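Local coordinates for endoribonuclease MazF4 (Mycobacterium tuberculosis, PDB 5XE2), which cleaves single-stranded mRNA between the first two bases of UCGCU, as a type II toxin that its antitoxin MazE4 neutralises, at the interface of chains A and B. Sequence-based numbering; all coordinates share one arbitrary frame. Chains: chain A/B, Endoribonuclease MazF4.

Contacts 1 and 2 are neighbouring patches of one two-fold symmetric interface between identical MazF4 chains, with centres of their C-alpha atoms about 8 Å apart. They share A:Val26, B:Leu102 and B:Gly103: the side chain of B:Leu102 packs in contact 1, while its carbonyl is bound in contact 2. In contact 1 the Ile71 and Leu102 pairs lie at the axis, and A:Arg31 of helix 29-34 reaches B:Asp69 to one side. Contact 2 lays one chain's C-terminal tail along the other's helix 88-101, where A:Arg8 grips the B:Leu102 carbonyl. Each has a twin, in keeping with the dimers typical of MazF toxins.

Contact 1: the interface of chains A and B. Residues chain A 26-27, 31, 39, 71, 102; chain B 69, 71, 101-103.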
# COMPACT_ATOMS: atom_id res chain seq x y z
N VAL A 26 6.63 1.36 -5.47
CA VAL A 26 7.15 1.14 -4.10
C VAL A 26 7.28 -0.33 -3.67
O VAL A 26 7.88 -0.62 -2.64
CB VAL A 26 6.36 1.96 -3.05
CG1 VAL A 26 6.57 3.45 -3.30
CG2 VAL A 26 4.87 1.63 -3.07
N SER A 27 6.74 -1.25 -4.47
CA SER A 27 6.93 -2.68 -4.21
C SER A 27 8.39 -3.10 -4.44
O SER A 27 9.12 -2.47 -5.21
CB SER A 27 5.96 -3.52 -5.04
OG SER A 27 5.73 -2.96 -6.32
N ARG A 31 9.33 -9.01 -6.32
CA ARG A 31 7.90 -9.02 -6.67
C ARG A 31 7.67 -8.34 -8.02
O ARG A 31 6.90 -8.85 -8.85
CB ARG A 31 7.06 -8.36 -5.56
CG ARG A 31 5.54 -8.33 -5.81
CD ARG A 31 5.09 -7.07 -6.54
NE ARG A 31 3.64 -6.96 -6.68
CZ ARG A 31 2.79 -6.56 -5.74
NH1 ARG A 31 3.21 -6.20 -4.52
NH2 ARG A 31 1.48 -6.51 -6.01
N VAL A 39 2.99 -2.45 -6.72
CA VAL A 39 2.36 -1.49 -5.84
C VAL A 39 3.05 -0.14 -6.05
O VAL A 39 4.27 -0.07 -6.19
CB VAL A 39 2.40 -1.92 -4.37
CG1 VAL A 39 1.82 -0.83 -3.47
CG2 VAL A 39 1.62 -3.21 -4.19
N ILE A 71 -1.94 4.41 -1.83
CA ILE A 71 -1.20 3.22 -2.23
C ILE A 71 -2.13 2.32 -3.02
O ILE A 71 -3.23 1.99 -2.56
CB ILE A 71 -0.63 2.47 -0.99
CG1 ILE A 71 0.26 3.39 -0.14
CG2 ILE A 71 0.20 1.27 -1.42
CD1 ILE A 71 0.35 2.98 1.32
N LEU A 102 0.93 3.57 6.84
CA LEU A 102 0.48 2.22 7.20
C LEU A 102 0.63 1.85 8.69
O LEU A 102 0.58 0.67 9.03
CB LEU A 102 1.24 1.21 6.35
CG LEU A 102 0.99 1.34 4.84
CD1 LEU A 102 2.11 0.70 4.05
CD2 LEU A 102 -0.33 0.71 4.48
N ASP B 69 1.04 -8.27 -0.35
CA ASP B 69 1.45 -7.73 -1.66
C ASP B 69 0.34 -6.95 -2.37
O ASP B 69 0.64 -6.09 -3.20
CB ASP B 69 1.96 -8.85 -2.60
CG ASP B 69 3.32 -9.38 -2.18
OD1 ASP B 69 4.15 -8.59 -1.69
OD2 ASP B 69 3.58 -10.58 -2.36
N ILE B 71 -2.01 -4.32 -1.96
CA ILE B 71 -2.35 -3.15 -1.17
C ILE B 71 -3.16 -2.20 -2.05
O ILE B 71 -2.74 -1.87 -3.16
CB ILE B 71 -1.07 -2.44 -0.64
CG1 ILE B 71 -0.20 -3.39 0.19
CG2 ILE B 71 -1.44 -1.24 0.23
CD1 ILE B 71 1.27 -3.02 0.23
N ALA B 101 6.78 -6.35 1.62
CA ALA B 101 6.13 -6.09 0.35
C ALA B 101 6.60 -4.76 -0.27
O ALA B 101 6.84 -4.69 -1.47
CB ALA B 101 4.62 -6.10 0.51
N LEU B 102 6.79 -3.74 0.57
CA LEU B 102 7.16 -2.39 0.13
C LEU B 102 8.66 -2.05 0.22
O LEU B 102 9.03 -0.88 0.18
CB LEU B 102 6.36 -1.37 0.95
CG LEU B 102 4.85 -1.47 0.76
CD1 LEU B 102 4.11 -0.84 1.92
CD2 LEU B 102 4.44 -0.80 -0.54
N GLY B 103 9.51 -3.08 0.35
CA GLY B 103 10.96 -2.91 0.34
C GLY B 103 11.52 -1.95 1.37
O GLY B 103 12.50 -1.27 1.11
O HOH W 1 5.57 -6.43 -3.14
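The backbone carbonyl oxygen of B:Asp69 is gripped end-on by the guanidinium of A:Arg31, with NH1 at 2.9 Å and NH2 at 3.0 Å from O. The oxygen lies in the guanidinium plane, but the two donors meet the carbonyl differently: NH1 is tilted 19° from its plane, NH2 stands well above it. A:Arg31 leaves helix 29-34 with CG anti to the backbone N, then bends at chi2 (-90°), which carries the guanidinium beneath the backbone N of A:Val39 and on to chain B. The carboxylate of B:Asp69 is turned aside; its OD1 makes a longer salt bridge to A:Arg31 NH1 (3.8 Å). Water 1 ties NH1 to that OD1 and to the carbonyl of B:Ala101, at the end of helix 88-101. Behind the arginine, A:Ser27 OG accepts a nearly straight bond from A:Val39 N (2.8 Å) and donates to A:Val39 O, bracing loop against strand.

Apolar packing continues toward the axis. B:Leu102 CD2 lies 3.5 Å from A:Val26 CG2, the two side chains running alongside; the leucine side chain crosses A:Val39 at about a right angle, CD2 touching CG1. The two Leu102 side chains meet tip to tip through CD1, and the Ile71 pair meets tightly through CG2 (3.4 Å). The site joins the Val26-Ser27 loop, helix 29-34 and strands 37-44 and 70-75 to residues just past helix 88-101, beside the two-fold axis of the dimer expected for this family.

Contact 2: the interface of chains A and B. Residues chain A 8, 26, 95-96, 98-99; chain B 102-106.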
# COMPACT_ATOMS: atom_id res chain seq x y z
N ARG A 8 11.71 -0.47 -8.18
CA ARG A 8 11.37 0.43 -7.08
C ARG A 8 12.05 1.78 -7.32
O ARG A 8 13.21 1.83 -7.76
CB ARG A 8 11.82 -0.17 -5.75
CG ARG A 8 11.18 0.48 -4.55
CD ARG A 8 11.38 -0.35 -3.29
NE ARG A 8 10.57 0.19 -2.20
CZ ARG A 8 10.89 1.24 -1.43
NH1 ARG A 8 12.02 1.91 -1.60
NH2 ARG A 8 10.04 1.61 -0.47
N VAL A 26 6.63 1.36 -5.47
CA VAL A 26 7.15 1.14 -4.10
C VAL A 26 7.28 -0.33 -3.67
O VAL A 26 7.88 -0.62 -2.64
CB VAL A 26 6.36 1.96 -3.05
CG1 VAL A 26 6.57 3.45 -3.30
CG2 VAL A 26 4.87 1.63 -3.07
N ASN A 95 10.20 6.09 2.13
CA ASN A 95 10.11 4.93 3.04
C ASN A 95 9.48 5.27 4.37
O ASN A 95 8.65 4.52 4.88
CB ASN A 95 11.48 4.31 3.30
CG ASN A 95 12.12 3.73 2.06
OD1 ASN A 95 11.45 3.38 1.08
ND2 ASN A 95 13.44 3.62 2.10
N THR A 96 9.87 6.41 4.94
CA THR A 96 9.34 6.86 6.22
C THR A 96 7.87 7.22 6.09
O THR A 96 7.06 6.85 6.94
CB THR A 96 10.14 8.07 6.77
OG1 THR A 96 11.52 7.70 6.84
CG2 THR A 96 9.65 8.48 8.16
N LEU A 98 5.65 6.10 3.82
CA LEU A 98 4.91 4.84 3.69
C LEU A 98 4.69 4.15 5.04
O LEU A 98 3.58 3.69 5.34
CB LEU A 98 5.64 3.89 2.75
CG LEU A 98 5.66 4.23 1.26
CD1 LEU A 98 6.67 3.34 0.55
CD2 LEU A 98 4.28 4.05 0.64
N ALA A 99 5.74 4.07 5.86
CA ALA A 99 5.62 3.50 7.22
C ALA A 99 4.59 4.26 8.07
O ALA A 99 3.78 3.65 8.76
CB ALA A 99 6.98 3.49 7.92
N LEU B 102 6.79 -3.74 0.57
CA LEU B 102 7.16 -2.39 0.13
C LEU B 102 8.66 -2.05 0.22
O LEU B 102 9.03 -0.88 0.18
CB LEU B 102 6.36 -1.37 0.95
CG LEU B 102 4.85 -1.47 0.76
CD1 LEU B 102 4.11 -0.84 1.92
CD2 LEU B 102 4.44 -0.80 -0.54
N GLY B 103 9.51 -3.08 0.35
CA GLY B 103 10.96 -2.91 0.34
C GLY B 103 11.52 -1.95 1.37
O GLY B 103 12.50 -1.27 1.11
N LEU B 104 10.90 -1.90 2.55
CA LEU B 104 11.33 -0.99 3.60
C LEU B 104 12.50 -1.62 4.35
O LEU B 104 12.58 -2.85 4.42
CB LEU B 104 10.19 -0.67 4.56
CG LEU B 104 8.89 -0.15 3.91
CD1 LEU B 104 7.84 0.11 4.97
CD2 LEU B 104 9.14 1.12 3.11
N PRO B 105 13.39 -0.79 4.94
CA PRO B 105 14.55 -1.35 5.65
C PRO B 105 14.25 -1.70 7.10
O PRO B 105 15.10 -1.53 7.96
CB PRO B 105 15.57 -0.21 5.54
CG PRO B 105 14.74 1.02 5.58
CD PRO B 105 13.44 0.68 4.90
N TRP B 106 13.04 -2.20 7.38
CA TRP B 106 12.62 -2.51 8.74
C TRP B 106 11.82 -3.82 8.76
O TRP B 106 11.18 -4.16 7.77
CB TRP B 106 11.76 -1.38 9.33
CG TRP B 106 12.39 -0.00 9.26
CD1 TRP B 106 13.53 0.41 9.90
CD2 TRP B 106 11.92 1.13 8.51
NE1 TRP B 106 13.79 1.73 9.59
CE2 TRP B 106 12.83 2.19 8.74
CE3 TRP B 106 10.82 1.35 7.66
CZ2 TRP B 106 12.67 3.46 8.15
CZ3 TRP B 106 10.66 2.62 7.08
CH2 TRP B 106 11.59 3.65 7.33
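A:Arg8 binds the backbone carbonyl of B:Leu102 across the interface, its NH2 lying 2.8 Å from O. The donor stands nearly along the C=O axis, but the oxygen is tilted 32° out of the guanidinium plane, and the bond is bent at the hydrogen. NE adds a weak bond to the same oxygen. The chain of A:Arg8, CG anti to the backbone N (chi1 -163°), runs extended from CG to NE; the last torsion (chi4 -81°) then turns the guanidinium across the chain, with NH2 toward B:Leu102 O.

Bonds within chain A set this group. NE donates to the carbonyl oxygen of A:Val26 (2.8 Å), approaching from above the carbonyl plane, while NH2 donates to the amide oxygen OD1 of A:Asn95 (2.7 Å), which lies at the edge of the guanidinium and in its plane. NH1 reaches OD1 weakly. The guanidinium is therefore held from both chains. The carbonyl oxygen of B:Gly103 sits over one face, 3.9 Å above the plane.

Apolar contacts follow the tail along helix 88-101. B:Leu104 pushes CD2 against this helix: its side chain passes A:Asn95 in the opposite direction, CD2 3.9 Å from CA, crosses the side chain of A:Arg8 at about a right angle with CD2 near NH2, and touches A:Leu98 CD1 more loosely. B:Pro105 CD comes beside the amide nitrogen ND2 of A:Asn95. B:Trp106 is poorly ordered; as modelled, the outer edge of its benzene ring, CZ3 and CH2, comes near the backbone of A:Asn95, including its carbonyl oxygen, and near A:Ala99 CB.

The site clasps the C-terminal tail of one subunit onto the other, joining backbone recognition by arginine to leucine packing, and likely steadies the dimer.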